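Local atomic coordinates of Non-heme chloroperoxidase CPO-A1 (Streptomyces aureofaciens, PDB entry 1A8Q), a protein that acts as a cofactor-free haloperoxidase of the alpha/beta hydrolase superfamily, able to brominate and possibly chlorinating a precursor in 7-chlorotetracycline biosynthesis. Residues G32-D37 with W181-A186; Q174-A179 with M256-K261; L216-D221 with E262-D267. One frame throughout, in Å; residues are numbered along the deposited sequence.

Contact 1 (G32-D37 with W181-A186); sequences GDAWQD and WYMAMA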
# COMPACT_ATOMS: atom_id res chain seq x y z
N GLY A 32 4.91 -1.46 -8.33
CA GLY A 32 5.15 -0.02 -8.40
C GLY A 32 4.49 0.67 -9.58
O GLY A 32 4.26 1.90 -9.52
N ASP A 33 4.06 -0.07 -10.62
CA ASP A 33 3.28 0.59 -11.68
C ASP A 33 1.96 1.13 -11.20
O ASP A 33 1.33 1.97 -11.87
CB ASP A 33 2.94 -0.40 -12.82
CG ASP A 33 4.12 -0.63 -13.74
OD1 ASP A 33 5.08 0.14 -13.64
OD2 ASP A 33 4.10 -1.62 -14.53
N ALA A 34 1.42 0.74 -10.03
CA ALA A 34 0.22 1.24 -9.43
C ALA A 34 0.41 2.70 -8.96
O ALA A 34 -0.62 3.23 -8.53
CB ALA A 34 -0.23 0.44 -8.21
N TRP A 35 1.59 3.24 -9.08
CA TRP A 35 1.81 4.59 -8.60
C TRP A 35 2.27 5.52 -9.73
O TRP A 35 2.70 6.64 -9.43
CB TRP A 35 2.98 4.56 -7.60
CG TRP A 35 2.63 3.89 -6.29
CD1 TRP A 35 3.26 2.82 -5.75
CD2 TRP A 35 1.74 4.41 -5.29
NE1 TRP A 35 2.76 2.57 -4.47
CE2 TRP A 35 1.83 3.53 -4.17
CE3 TRP A 35 0.80 5.42 -5.26
CZ2 TRP A 35 1.04 3.72 -3.03
CZ3 TRP A 35 0.03 5.65 -4.11
CH2 TRP A 35 0.14 4.75 -3.02
N GLN A 36 2.24 5.10 -11.00
CA GLN A 36 2.83 6.01 -11.99
C GLN A 36 2.17 7.38 -11.99
O GLN A 36 2.90 8.35 -12.24
CB GLN A 36 2.72 5.37 -13.39
CG GLN A 36 3.75 4.22 -13.41
CD GLN A 36 4.37 4.03 -14.79
OE1 GLN A 36 4.46 4.99 -15.55
NE2 GLN A 36 4.79 2.80 -15.07
N ASP A 37 0.86 7.48 -11.80
CA ASP A 37 0.24 8.81 -11.79
C ASP A 37 0.84 9.69 -10.69
O ASP A 37 1.09 10.89 -10.93
CB ASP A 37 -1.25 8.66 -11.61
CG ASP A 37 -1.98 8.00 -12.77
OD1 ASP A 37 -2.19 8.60 -13.84
OD2 ASP A 37 -2.47 6.88 -12.55
N TRP A 181 -5.49 -6.58 -13.59
CA TRP A 181 -5.13 -7.97 -13.96
C TRP A 181 -3.71 -8.06 -14.46
O TRP A 181 -2.96 -8.96 -14.07
CB TRP A 181 -6.12 -8.45 -15.02
CG TRP A 181 -5.80 -9.79 -15.63
CD1 TRP A 181 -6.08 -11.02 -15.13
CD2 TRP A 181 -5.10 -9.96 -16.86
NE1 TRP A 181 -5.60 -11.99 -16.04
CE2 TRP A 181 -5.02 -11.35 -17.09
CE3 TRP A 181 -4.58 -9.10 -17.82
CZ2 TRP A 181 -4.40 -11.88 -18.22
CZ3 TRP A 181 -3.99 -9.63 -18.96
CH2 TRP A 181 -3.87 -11.03 -19.14
N TYR A 182 -3.27 -7.15 -15.33
CA TYR A 182 -1.91 -7.17 -15.89
C TYR A 182 -0.85 -7.08 -14.82
O TYR A 182 0.16 -7.80 -14.86
CB TYR A 182 -1.81 -5.94 -16.83
CG TYR A 182 -0.45 -5.68 -17.43
CD1 TYR A 182 0.46 -4.84 -16.82
CD2 TYR A 182 -0.14 -6.22 -18.69
CE1 TYR A 182 1.70 -4.58 -17.37
CE2 TYR A 182 1.09 -5.94 -19.26
CZ TYR A 182 1.97 -5.10 -18.63
OH TYR A 182 3.21 -4.83 -19.15
N MET A 183 -1.01 -6.19 -13.82
CA MET A 183 -0.07 -6.11 -12.73
C MET A 183 -0.11 -7.40 -11.87
O MET A 183 0.98 -7.83 -11.46
CB MET A 183 -0.39 -4.87 -11.82
CG MET A 183 -0.04 -3.62 -12.68
SD MET A 183 -0.27 -2.17 -11.56
CE MET A 183 -2.01 -1.93 -11.80
N ALA A 184 -1.29 -7.90 -11.62
CA ALA A 184 -1.41 -9.09 -10.74
C ALA A 184 -0.82 -10.33 -11.36
O ALA A 184 -0.29 -11.19 -10.63
CB ALA A 184 -2.89 -9.27 -10.45
N MET A 185 -0.73 -10.40 -12.71
CA MET A 185 -0.18 -11.62 -13.33
C MET A 185 1.29 -11.70 -13.09
O MET A 185 1.91 -12.77 -13.27
CB MET A 185 -0.51 -11.61 -14.84
CG MET A 185 -2.01 -11.85 -15.07
SD MET A 185 -2.55 -13.49 -14.48
CE MET A 185 -1.67 -14.46 -15.71
N ALA A 186 1.99 -10.65 -12.63
CA ALA A 186 3.40 -10.71 -12.35
C ALA A 186 3.67 -11.14 -10.91
O ALA A 186 4.86 -11.30 -10.59
CB ALA A 186 4.06 -9.33 -12.56
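The side chain of Met183 leaves its helix with CG anti to the carbonyl carbon (chi1 -69°) and runs on extended (chi2 -175°), which carries its sulfur straight across to Asp33 and Ala34; the bend comes only at the last torsion (chi3 -85°), turning CE aside. In the alpha/beta hydrolase fold this joins the cap to the core. Helix 174-184 is one of the helices inserted between strands 112-118 and 215-220, whereas 32-37 runs from the 3-10 turn after strand 21-25 into the start of helix 36-44. The sulfur does the touching. SD lies 3.7 Å from the backbone N of Ala34. It is also 3.9 Å from CB of Asp33, so one large, polarisable atom rests on the 3-10 turn of 32-35. No hydrogen bond spans the two segments. A methionine suits this place because its long, unbranched chain reaches a backbone 7.6 Å away, measured from Met183 CA to Asp33 CA, and the small methyl of Ala34 lets the sulfur approach the main chain closely. Leu30 and Asn31 also touch Met183. The side chain of Ala34 is about 9 Å from that of Ser94 of the catalytic triad, which places this buried seam near the active site without making it part of the triad. Asp33 offers only its CB to the sulfur, while its OD1 forms a salt bridge with Lys14 and accepts a hydrogen bond from Gln36. In that bond Gln36 NE2 stands 3.0 Å from Asp33 OD1, approaching from above the carboxylate plane although OD1 itself lies almost in the plane of the Gln36 amide.

Contact 2 (Q174-A179 with M256-K261); sequences QGNKDA and MVPGDK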
# COMPACT_ATOMS: atom_id res chain seq x y z
N GLN A 174 -12.83 0.14 -18.19
CA GLN A 174 -12.49 -1.29 -18.38
C GLN A 174 -10.97 -1.38 -18.31
O GLN A 174 -10.38 -2.33 -17.82
CB GLN A 174 -12.99 -1.81 -19.73
CG GLN A 174 -12.58 -3.25 -20.02
CD GLN A 174 -13.16 -4.22 -19.02
OE1 GLN A 174 -14.34 -4.06 -18.66
NE2 GLN A 174 -12.39 -5.16 -18.50
N GLY A 175 -10.31 -0.34 -18.85
CA GLY A 175 -8.85 -0.27 -18.75
C GLY A 175 -8.33 -0.42 -17.34
O GLY A 175 -7.26 -0.98 -17.12
N ASN A 176 -8.96 0.19 -16.33
CA ASN A 176 -8.49 0.08 -14.95
C ASN A 176 -8.49 -1.43 -14.55
O ASN A 176 -7.54 -1.84 -13.89
CB ASN A 176 -9.48 0.79 -13.99
CG ASN A 176 -9.28 2.29 -13.84
OD1 ASN A 176 -10.24 3.05 -13.90
ND2 ASN A 176 -8.06 2.77 -13.61
N LYS A 177 -9.56 -2.08 -14.90
CA LYS A 177 -9.70 -3.50 -14.53
C LYS A 177 -8.66 -4.35 -15.26
O LYS A 177 -8.07 -5.28 -14.68
CB LYS A 177 -11.10 -4.01 -14.82
CG LYS A 177 -12.25 -3.26 -14.16
CD LYS A 177 -13.61 -3.72 -14.72
CE LYS A 177 -14.69 -2.77 -14.17
NZ LYS A 177 -16.07 -3.28 -14.45
N ASP A 178 -8.45 -4.03 -16.55
CA ASP A 178 -7.45 -4.77 -17.30
C ASP A 178 -6.05 -4.53 -16.77
O ASP A 178 -5.21 -5.41 -16.73
CB ASP A 178 -7.50 -4.42 -18.80
CG ASP A 178 -8.77 -4.93 -19.48
OD1 ASP A 178 -9.52 -5.78 -18.99
OD2 ASP A 178 -9.12 -4.34 -20.52
N ALA A 179 -5.77 -3.28 -16.34
CA ALA A 179 -4.43 -3.01 -15.79
C ALA A 179 -4.19 -3.70 -14.43
O ALA A 179 -3.05 -4.08 -14.12
CB ALA A 179 -4.25 -1.50 -15.65
N MET A 256 -5.69 5.13 -8.69
CA MET A 256 -5.79 4.80 -10.10
C MET A 256 -7.08 5.20 -10.78
O MET A 256 -7.19 5.17 -12.01
CB MET A 256 -5.65 3.24 -10.21
CG MET A 256 -4.20 2.83 -10.05
SD MET A 256 -4.12 1.01 -9.72
CE MET A 256 -4.65 1.00 -8.03
N VAL A 257 -8.12 5.57 -10.02
CA VAL A 257 -9.44 5.82 -10.63
C VAL A 257 -9.57 7.29 -11.03
O VAL A 257 -9.24 8.18 -10.26
CB VAL A 257 -10.55 5.51 -9.60
CG1 VAL A 257 -11.92 5.95 -10.13
CG2 VAL A 257 -10.65 4.02 -9.27
N PRO A 258 -10.02 7.58 -12.24
CA PRO A 258 -10.19 8.97 -12.68
C PRO A 258 -10.99 9.78 -11.66
O PRO A 258 -12.00 9.29 -11.17
CB PRO A 258 -11.02 8.83 -13.96
CG PRO A 258 -10.59 7.50 -14.51
CD PRO A 258 -10.45 6.62 -13.29
N GLY A 259 -10.59 11.00 -11.45
CA GLY A 259 -11.29 11.92 -10.53
C GLY A 259 -10.71 11.82 -9.13
O GLY A 259 -10.13 12.76 -8.55
N ASP A 260 -10.78 10.59 -8.56
CA ASP A 260 -10.20 10.41 -7.24
C ASP A 260 -8.71 10.57 -7.26
O ASP A 260 -8.10 11.02 -6.30
CB ASP A 260 -10.55 9.02 -6.69
CG ASP A 260 -12.01 8.91 -6.29
OD1 ASP A 260 -12.84 9.79 -6.60
OD2 ASP A 260 -12.36 7.89 -5.69
N LYS A 261 -8.05 10.07 -8.34
CA LYS A 261 -6.60 10.16 -8.32
C LYS A 261 -6.15 11.63 -8.38
O LYS A 261 -5.10 11.87 -7.80
CB LYS A 261 -5.99 9.33 -9.44
CG LYS A 261 -6.17 9.93 -10.81
CD LYS A 261 -5.48 8.92 -11.79
CE LYS A 261 -5.58 9.36 -13.23
NZ LYS A 261 -5.00 8.24 -14.09
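Here the first turns of cap helix 174-184 meet the loop that enters helix 260-272, and the polar link is Asn176 reaching for the backbone of Met256. With CG anti to the carbonyl carbon (chi1 -84°), Asn176 points its amide at the loop. Its ND2 donates to Met256 O at 3.0 Å with an N-H...O angle of 140°, a bent bond. The donor stands well above the carbonyl plane, and the oxygen is itself tilted from the amide plane. In the alpha/beta hydrolase fold this loop follows the catalytic His252, and the side chain of Met256 is about 7 Å from that of the histidine, so the bond ties the cap to the chain just beyond the triad. Met256 gives CB to the contact, 4.2 Å from Asn176 ND2, before its chain turns away toward Leu30 and Phe162. Asparagine fits because its short amide has a donor for the carbonyl while the other branch can lie against the proline ring. The side chains of Asn176 and Pro258 come from opposite directions, and Asn176 OD1 only packs against Pro258 CD, at 3.6 Å.

Contact 3 (L216-D221 with E262-D267); sequences LVVHGD and EKFNRD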
# COMPACT_ATOMS: atom_id res chain seq x y z
N LEU A 216 -0.44 11.60 7.44
CA LEU A 216 -1.74 11.81 6.86
C LEU A 216 -2.39 10.46 6.57
O LEU A 216 -1.74 9.62 5.93
CB LEU A 216 -1.57 12.54 5.51
CG LEU A 216 -2.84 12.71 4.68
CD1 LEU A 216 -3.91 13.58 5.32
CD2 LEU A 216 -2.46 13.30 3.31
N VAL A 217 -3.60 10.28 7.02
CA VAL A 217 -4.34 9.04 6.77
C VAL A 217 -5.48 9.39 5.84
O VAL A 217 -6.28 10.29 6.12
CB VAL A 217 -4.88 8.45 8.10
CG1 VAL A 217 -5.66 7.18 7.78
CG2 VAL A 217 -3.71 8.15 9.04
N VAL A 218 -5.54 8.81 4.62
CA VAL A 218 -6.62 9.06 3.68
C VAL A 218 -7.40 7.76 3.47
O VAL A 218 -6.71 6.74 3.36
CB VAL A 218 -6.05 9.49 2.29
CG1 VAL A 218 -7.14 9.65 1.25
CG2 VAL A 218 -5.31 10.82 2.47
N HIS A 219 -8.73 7.76 3.43
CA HIS A 219 -9.41 6.48 3.25
C HIS A 219 -10.78 6.76 2.65
O HIS A 219 -11.42 7.76 3.06
CB HIS A 219 -9.58 5.81 4.63
CG HIS A 219 -9.56 4.31 4.63
ND1 HIS A 219 -8.55 3.62 5.17
CD2 HIS A 219 -10.45 3.42 4.12
CE1 HIS A 219 -8.76 2.30 5.02
NE2 HIS A 219 -9.90 2.18 4.39
N GLY A 220 -11.20 5.93 1.73
CA GLY A 220 -12.53 6.14 1.13
C GLY A 220 -13.56 5.50 2.05
O GLY A 220 -13.31 4.41 2.59
N ASP A 221 -14.79 6.02 2.06
CA ASP A 221 -15.81 5.35 2.86
C ASP A 221 -16.66 4.39 2.07
O ASP A 221 -17.63 3.87 2.60
CB ASP A 221 -16.67 6.41 3.58
CG ASP A 221 -17.58 7.16 2.67
OD1 ASP A 221 -17.76 6.86 1.47
OD2 ASP A 221 -18.20 8.14 3.21
N GLU A 262 -6.87 12.52 -9.03
CA GLU A 262 -6.44 13.93 -9.00
C GLU A 262 -6.68 14.58 -7.62
O GLU A 262 -5.85 15.42 -7.22
CB GLU A 262 -7.18 14.73 -10.06
CG GLU A 262 -6.77 14.31 -11.46
CD GLU A 262 -7.45 13.09 -12.02
OE1 GLU A 262 -8.40 12.50 -11.50
OE2 GLU A 262 -7.03 12.62 -13.12
N LYS A 263 -7.74 14.13 -6.97
CA LYS A 263 -8.01 14.63 -5.61
C LYS A 263 -6.88 14.19 -4.70
O LYS A 263 -6.36 14.98 -3.88
CB LYS A 263 -9.40 14.17 -5.18
CG LYS A 263 -9.84 14.57 -3.78
CD LYS A 263 -11.09 13.74 -3.43
CE LYS A 263 -11.62 14.15 -2.06
NZ LYS A 263 -13.06 13.73 -2.00
N PHE A 264 -6.46 12.89 -4.78
CA PHE A 264 -5.38 12.43 -3.93
C PHE A 264 -4.09 13.14 -4.26
O PHE A 264 -3.32 13.53 -3.39
CB PHE A 264 -5.17 10.88 -4.06
CG PHE A 264 -4.05 10.38 -3.21
CD1 PHE A 264 -4.16 10.38 -1.81
CD2 PHE A 264 -2.88 9.90 -3.77
CE1 PHE A 264 -3.09 9.98 -1.04
CE2 PHE A 264 -1.84 9.42 -2.99
CZ PHE A 264 -1.95 9.46 -1.61
N ASN A 265 -3.77 13.33 -5.56
CA ASN A 265 -2.53 14.00 -5.90
C ASN A 265 -2.50 15.42 -5.26
O ASN A 265 -1.44 15.83 -4.79
CB ASN A 265 -2.43 14.11 -7.42
CG ASN A 265 -2.12 12.80 -8.13
OD1 ASN A 265 -1.84 11.82 -7.44
ND2 ASN A 265 -2.13 12.84 -9.47
N ARG A 266 -3.63 16.08 -5.31
CA ARG A 266 -3.72 17.46 -4.74
C ARG A 266 -3.47 17.43 -3.23
O ARG A 266 -2.63 18.17 -2.71
CB ARG A 266 -5.11 17.97 -5.05
CG ARG A 266 -5.40 19.46 -4.90
CD ARG A 266 -6.42 19.83 -5.99
NE ARG A 266 -6.15 21.14 -6.58
CZ ARG A 266 -7.06 22.12 -6.68
NH1 ARG A 266 -8.31 21.96 -6.26
NH2 ARG A 266 -6.72 23.28 -7.22
N ASP A 267 -4.08 16.47 -2.54
CA ASP A 267 -3.87 16.34 -1.10
C ASP A 267 -2.44 15.98 -0.74
O ASP A 267 -1.88 16.38 0.27
CB ASP A 267 -4.84 15.35 -0.44
CG ASP A 267 -6.22 15.93 -0.31
OD1 ASP A 267 -6.35 17.19 -0.26
OD2 ASP A 267 -7.24 15.20 -0.26
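Val218 and Phe264 bury the most surface here, followed by Asp267, and the first two meet through Val218 CG2 and Phe264 CE1, 4.2 Å apart. The methyl comes to the edge of the ring, near its plane, so a rim carbon and not a face takes the contact. Phe264 has CG anti to the backbone N (chi1 179°), which swings the phenyl off its helix toward the sheet. There it also touches Tyr247, Leu118 and Ile254, and a broad flat ring suits such a place, spanning from strand 112-118 to strand 243-247. This is the layered arrangement of the alpha/beta hydrolase fold: helix 260-272 packs on one face of the parallel part of the sheet. Strand 215-220 lies between those two strands, and beyond its end comes Asp223 of the catalytic triad. Alternation along the strand turns Leu216 and Val218 to this helix, while Val217 and His219 lie on the other face. A beta-branched valine suits an extended backbone and keeps a compact methyl for the ring edge. Leu216 CD2 rests 4.4 Å from Asp267 O, a loose approach to the main chain. A short acid fits at Asp267 because its carboxylate can pair with strand 243-247, where OD2 is hydrogen-bonded to Tyr247 OH and OD1 forms a salt bridge with Lys245.

Contacts 1 and 2 join the cap to the core; contact 3 lies within the core. Contacts 1 and 2 share helix 174-184, with centres 11 Å apart, and their segments alternate along the chain. They also touch directly: Asp37 OD1 and Lys261 NZ form a salt bridge at 2.8 Å, and Met183 CE lies 4.2 Å from Met256 SD. Contacts 2 and 3 share helix 260-272 and also alternate; their centres lie 15 Å apart. Contact 1 closes before contact 3 opens, and these centres are 19 Å apart. One cap helix is thus joined to two core elements near the triad, and the second, the loop leading into helix 260-272, continues into a helix seated on the sheet.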